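Local coordinates for glycosyl hydrolase, family 38 (Enterococcus faecalis, PDB 5KBP), which probably hydrolyses alpha-mannosidic linkages in carbohydrates as a metal-binding glycoside hydrolase of family 38, at residues K85-F89 / P120-F126; I692-V696 / R846-L850. Residue numbers count along the deposited sequence, not the author numbering.

Contact 1: K85-F89 / P120-F126; sequences KIGPF and PVQLGYF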
loop_
_atom_site.group_PDB
_atom_site.type_symbol
_atom_site.label_atom_id
_atom_site.label_comp_id
_atom_site.label_asym_id
_atom_site.label_seq_id
_atom_site.Cartn_x
_atom_site.Cartn_y
_atom_site.Cartn_z
ATOM N N LYS A 85 -17.983 18.565 -16.397
ATOM C CA LYS A 85 -18.356 17.439 -17.243
ATOM C C LYS A 85 -17.622 16.189 -16.770
ATOM O O LYS A 85 -16.387 16.152 -16.774
ATOM C CB LYS A 85 -18.028 17.744 -18.703
ATOM C CG LYS A 85 -18.673 19.017 -19.242
ATOM C CD LYS A 85 -20.181 18.868 -19.374
ATOM C CE LYS A 85 -20.779 20.023 -20.164
ATOM N NZ LYS A 85 -22.249 19.873 -20.349
ATOM N N ILE A 86 -18.381 15.166 -16.372
ATOM C CA ILE A 86 -17.825 13.983 -15.731
ATOM C C ILE A 86 -18.168 12.742 -16.546
ATOM O O ILE A 86 -19.114 12.723 -17.340
ATOM C CB ILE A 86 -18.333 13.828 -14.283
ATOM C CG1 ILE A 86 -19.845 13.594 -14.277
ATOM C CG2 ILE A 86 -17.982 15.060 -13.463
ATOM C CD1 ILE A 86 -20.403 13.218 -12.926
ATOM N N GLY A 87 -17.381 11.689 -16.332
ATOM C CA GLY A 87 -17.643 10.401 -16.930
ATOM C C GLY A 87 -17.247 10.332 -18.389
ATOM O O GLY A 87 -16.617 11.245 -18.929
ATOM N N PRO A 88 -17.643 9.248 -19.073
ATOM C CA PRO A 88 -18.527 8.204 -18.542
ATOM C C PRO A 88 -17.816 7.043 -17.849
ATOM O O PRO A 88 -18.484 6.103 -17.418
ATOM C CB PRO A 88 -19.239 7.704 -19.796
ATOM C CG PRO A 88 -18.193 7.830 -20.865
ATOM C CD PRO A 88 -17.331 9.023 -20.496
ATOM N N PHE A 89 -16.494 7.099 -17.749
ATOM C CA PHE A 89 -15.715 6.012 -17.177
ATOM C C PHE A 89 -15.382 6.299 -15.716
ATOM O O PHE A 89 -15.532 7.418 -15.219
ATOM C CB PHE A 89 -14.423 5.787 -17.973
ATOM C CG PHE A 89 -14.646 5.348 -19.394
ATOM C CD1 PHE A 89 -15.855 4.803 -19.792
ATOM C CD2 PHE A 89 -13.635 5.477 -20.331
ATOM C CE1 PHE A 89 -16.053 4.400 -21.101
ATOM C CE2 PHE A 89 -13.826 5.076 -21.641
ATOM C CZ PHE A 89 -15.036 4.537 -22.026
ATOM N N PRO A 120 -23.433 11.393 -17.270
ATOM C CA PRO A 120 -22.099 11.349 -17.871
ATOM C C PRO A 120 -22.042 12.013 -19.237
ATOM O O PRO A 120 -23.038 12.124 -19.956
ATOM C CB PRO A 120 -21.840 9.841 -17.998
ATOM C CG PRO A 120 -23.200 9.273 -18.251
ATOM C CD PRO A 120 -24.172 10.132 -17.471
ATOM N N VAL A 121 -20.838 12.464 -19.586
ATOM C CA VAL A 121 -20.559 12.845 -20.965
ATOM C C VAL A 121 -20.617 11.588 -21.819
ATOM O O VAL A 121 -19.873 10.628 -21.587
ATOM C CB VAL A 121 -19.196 13.539 -21.081
ATOM C CG1 VAL A 121 -18.833 13.754 -22.543
ATOM C CG2 VAL A 121 -19.217 14.857 -20.339
ATOM N N GLN A 122 -21.511 11.579 -22.805
ATOM C CA GLN A 122 -21.754 10.381 -23.606
ATOM C C GLN A 122 -20.732 10.270 -24.738
ATOM O O GLN A 122 -21.054 10.282 -25.926
ATOM C CB GLN A 122 -23.185 10.385 -24.134
ATOM C CG GLN A 122 -24.236 10.328 -23.033
ATOM C CD GLN A 122 -25.644 10.178 -23.573
ATOM O OE1 GLN A 122 -26.197 9.079 -23.597
ATOM N NE2 GLN A 122 -26.233 11.286 -24.006
ATOM N N LEU A 123 -19.468 10.146 -24.337
ATOM C CA LEU A 123 -18.356 10.042 -25.273
ATOM C C LEU A 123 -17.324 9.078 -24.712
ATOM O O LEU A 123 -16.837 9.273 -23.595
ATOM C CB LEU A 123 -17.719 11.411 -25.529
ATOM C CG LEU A 123 -16.427 11.404 -26.346
ATOM C CD1 LEU A 123 -16.704 11.010 -27.790
ATOM C CD2 LEU A 123 -15.733 12.755 -26.269
ATOM N N GLY A 124 -16.990 8.046 -25.483
ATOM C CA GLY A 124 -15.865 7.199 -25.141
ATOM C C GLY A 124 -14.578 7.995 -25.185
ATOM O O GLY A 124 -14.256 8.603 -26.209
ATOM N N TYR A 125 -13.836 8.013 -24.084
ATOM C CA TYR A 125 -12.678 8.890 -23.929
ATOM C C TYR A 125 -11.420 8.028 -23.849
ATOM O O TYR A 125 -11.133 7.429 -22.810
ATOM C CB TYR A 125 -12.844 9.770 -22.692
ATOM C CG TYR A 125 -12.054 11.060 -22.719
ATOM C CD1 TYR A 125 -12.297 12.026 -23.686
ATOM C CD2 TYR A 125 -11.085 11.325 -21.760
ATOM C CE1 TYR A 125 -11.582 13.212 -23.709
ATOM C CE2 TYR A 125 -10.368 12.506 -21.773
ATOM C CZ TYR A 125 -10.620 13.447 -22.750
ATOM O OH TYR A 125 -9.907 14.623 -22.766
ATOM N N PHE A 126 -10.673 7.972 -24.951
ATOM C CA PHE A 126 -9.404 7.244 -25.017
ATOM C C PHE A 126 -8.306 8.161 -25.549
ATOM O O PHE A 126 -7.694 7.882 -26.584
ATOM C CB PHE A 126 -9.536 6.001 -25.894
ATOM C CG PHE A 126 -10.665 5.095 -25.503
ATOM C CD1 PHE A 126 -10.480 4.107 -24.552
ATOM C CD2 PHE A 126 -11.912 5.224 -26.096
ATOM C CE1 PHE A 126 -11.513 3.269 -24.192
ATOM C CE2 PHE A 126 -12.951 4.387 -25.739
ATOM C CZ PHE A 126 -12.750 3.409 -24.787
HETATM O O HOH W 1 -15.951 11.944 -21.903
#
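Lys-85, at the end of a short strand, lays its CB against Val-121 CG2 at 3.5 Å, while its amine leads away toward a weak, long ion pair with Asp-264. Ile-86 turns its side chain away onto Trp-117 and offers its carbonyl instead: Val-121 N donates a nearly straight hydrogen bond to Ile-86 O (2.8 Å), and Pro-120 CA adds a CA-H...O contact to that oxygen at 3.3 Å. Gly-87 has positive phi, and a CB there would clash with Pro-120 CB; a water joins its carbonyl to that of Leu-123. Pro-88, after a cis peptide bond, wedges between Pro-120 (CB to CB 3.8 Å) and the inverse gamma turn centred on Gln-122, its CD 3.1 Å from Leu-123 O. Phe-89 reaches Phe-126, CE2 to CZ 3.7 Å, in an oblique aromatic pair. In the family 38 N-terminal domain, one direct backbone hydrogen bond, a water bridge and buried apolar packing thus join the loop after strand 84-85 to the segment leading into strand 124-126.

Contact 2: I692-V696 / R846-L850; sequences IYEVV and RGFNL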
loop_
_atom_site.group_PDB
_atom_site.type_symbol
_atom_site.label_atom_id
_atom_site.label_comp_id
_atom_site.label_asym_id
_atom_site.label_seq_id
_atom_site.Cartn_x
_atom_site.Cartn_y
_atom_site.Cartn_z
ATOM N N ILE A 692 -10.158 -8.536 -26.245
ATOM C CA ILE A 692 -11.265 -8.126 -25.388
ATOM C C ILE A 692 -12.561 -8.542 -26.069
ATOM O O ILE A 692 -12.989 -7.915 -27.044
ATOM C CB ILE A 692 -11.235 -6.619 -25.110
ATOM C CG1 ILE A 692 -9.886 -6.229 -24.506
ATOM C CG2 ILE A 692 -12.382 -6.227 -24.189
ATOM C CD1 ILE A 692 -9.523 -7.027 -23.273
ATOM N N TYR A 693 -13.188 -9.599 -25.546
ATOM C CA TYR A 693 -14.423 -10.148 -26.109
ATOM C C TYR A 693 -14.257 -10.469 -27.592
ATOM O O TYR A 693 -15.169 -10.269 -28.398
ATOM C CB TYR A 693 -15.603 -9.198 -25.896
ATOM C CG TYR A 693 -15.997 -8.981 -24.453
ATOM C CD1 TYR A 693 -16.524 -10.016 -23.694
ATOM C CD2 TYR A 693 -15.865 -7.734 -23.859
ATOM C CE1 TYR A 693 -16.893 -9.819 -22.376
ATOM C CE2 TYR A 693 -16.234 -7.526 -22.542
ATOM C CZ TYR A 693 -16.747 -8.573 -21.805
ATOM O OH TYR A 693 -17.114 -8.373 -20.494
ATOM N N GLU A 694 -13.083 -10.981 -27.956
ATOM C CA GLU A 694 -12.750 -11.114 -29.366
ATOM C C GLU A 694 -11.529 -12.005 -29.527
ATOM O O GLU A 694 -10.560 -11.881 -28.773
ATOM C CB GLU A 694 -12.487 -9.733 -29.986
ATOM C CG GLU A 694 -11.791 -9.749 -31.330
ATOM C CD GLU A 694 -11.453 -8.352 -31.813
ATOM O OE1 GLU A 694 -11.699 -8.054 -32.999
ATOM O OE2 GLU A 694 -10.951 -7.549 -30.998
ATOM N N VAL A 695 -11.587 -12.900 -30.507
ATOM C CA VAL A 695 -10.414 -13.608 -31.006
ATOM C C VAL A 695 -9.996 -12.875 -32.274
ATOM O O VAL A 695 -10.550 -13.105 -33.354
ATOM C CB VAL A 695 -10.701 -15.088 -31.265
ATOM C CG1 VAL A 695 -9.485 -15.762 -31.881
ATOM C CG2 VAL A 695 -11.097 -15.783 -29.973
ATOM N N VAL A 696 -9.024 -11.981 -32.144
ATOM C CA VAL A 696 -8.654 -11.070 -33.221
ATOM C C VAL A 696 -7.671 -11.757 -34.160
ATOM O O VAL A 696 -6.793 -12.517 -33.729
ATOM C CB VAL A 696 -8.075 -9.759 -32.652
ATOM C CG1 VAL A 696 -6.772 -10.013 -31.905
ATOM C CG2 VAL A 696 -7.880 -8.735 -33.757
ATOM N N ARG A 846 -23.116 -13.110 -18.781
ATOM C CA ARG A 846 -22.593 -12.527 -20.007
ATOM C C ARG A 846 -21.640 -13.493 -20.693
ATOM O O ARG A 846 -20.776 -14.096 -20.050
ATOM C CB ARG A 846 -21.879 -11.198 -19.735
ATOM C CG ARG A 846 -21.202 -10.598 -20.961
ATOM C CD ARG A 846 -20.983 -9.097 -20.820
ATOM N NE ARG A 846 -20.428 -8.737 -19.519
ATOM C CZ ARG A 846 -21.122 -8.145 -18.551
ATOM N NH1 ARG A 846 -20.541 -7.855 -17.396
ATOM N NH2 ARG A 846 -22.400 -7.841 -18.739
ATOM N N GLY A 847 -21.813 -13.630 -22.009
ATOM C CA GLY A 847 -20.890 -14.372 -22.842
ATOM C C GLY A 847 -20.711 -13.665 -24.171
ATOM O O GLY A 847 -21.332 -12.633 -24.431
ATOM N N PHE A 848 -19.853 -14.235 -25.014
ATOM C CA PHE A 848 -19.625 -13.644 -26.325
ATOM C C PHE A 848 -19.286 -14.729 -27.334
ATOM O O PHE A 848 -18.731 -15.774 -26.987
ATOM C CB PHE A 848 -18.515 -12.584 -26.285
ATOM C CG PHE A 848 -17.140 -13.141 -26.045
ATOM C CD1 PHE A 848 -16.757 -13.559 -24.782
ATOM C CD2 PHE A 848 -16.222 -13.222 -27.080
ATOM C CE1 PHE A 848 -15.488 -14.063 -24.557
ATOM C CE2 PHE A 848 -14.952 -13.722 -26.862
ATOM C CZ PHE A 848 -14.585 -14.144 -25.599
ATOM N N ASN A 849 -19.631 -14.464 -28.591
ATOM C CA ASN A 849 -19.334 -15.384 -29.680
ATOM C C ASN A 849 -17.852 -15.319 -30.027
ATOM O O ASN A 849 -17.280 -14.231 -30.152
ATOM C CB ASN A 849 -20.181 -15.042 -30.907
ATOM C CG ASN A 849 -20.178 -16.144 -31.952
ATOM O OD1 ASN A 849 -19.312 -17.021 -31.955
ATOM N ND2 ASN A 849 -21.150 -16.097 -32.854
ATOM N N LEU A 850 -17.234 -16.486 -30.183
ATOM C CA LEU A 850 -15.831 -16.572 -30.557
ATOM C C LEU A 850 -15.615 -16.583 -32.065
ATOM O O LEU A 850 -14.486 -16.358 -32.513
ATOM C CB LEU A 850 -15.200 -17.831 -29.949
ATOM C CG LEU A 850 -15.130 -17.927 -28.423
ATOM C CD1 LEU A 850 -14.794 -19.345 -27.989
ATOM C CD2 LEU A 850 -14.102 -16.948 -27.881
#
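Aromatic packing dominates where the turn leading into strand 695-699 meets the end of strand 843-849. The m rotamer of Tyr-693 brings its ring edge to the face of Phe-848 in an offset edge-to-face pair, centroids 5.6 Å apart and planes at 82°. Phe-848, in the p rotamer, also takes Tyr-693 CA over its ring as a CH-pi contact, 3.8 Å from CA to the ring centroid. Farther along, Val-695 (t) points toward 846-850 and meets Leu-850, just past the strand end, CG2 to CD2 at 3.8 Å. Arg-846 starts extended with chi1 and chi2 both t, then bends at chi3 (p), bringing NE to 3.5 Å from Tyr-693 OH. Glu-101 takes both polar ends, in a salt bridge with Arg-846 and a hydrogen bond with Tyr-693 OH. The edge of the nine-stranded sheet and the C-terminal beta sandwich thus meet through ring and aliphatic packing, and the acid from helix 100-117 ties the buried polar end of the contact to the N-terminal domain.

Overall arrangement
From the N terminus, strand 84-85 runs into the first segment of contact 1; the chain then passes through helix 100-117 and returns at 120-126, closing a short, largely helical loop within the N-terminal domain. Contact 2 opens far later and closes a strand-rich loop of 149 residues; it sets the start of edge strand 695-699 of a nine-stranded antiparallel sheet, and the turn before it, against strand 843-849 of the C-terminal beta sandwich. The two loops follow in series, neither nested nor crossed. The centres of contact 1 and contact 2 lie about 24 Å apart, and they do not touch. Helix 100-117 links them: it packs on Phe-89 and Pro-120 of contact 1, and its Glu-101 and Val-104 reach contact 2.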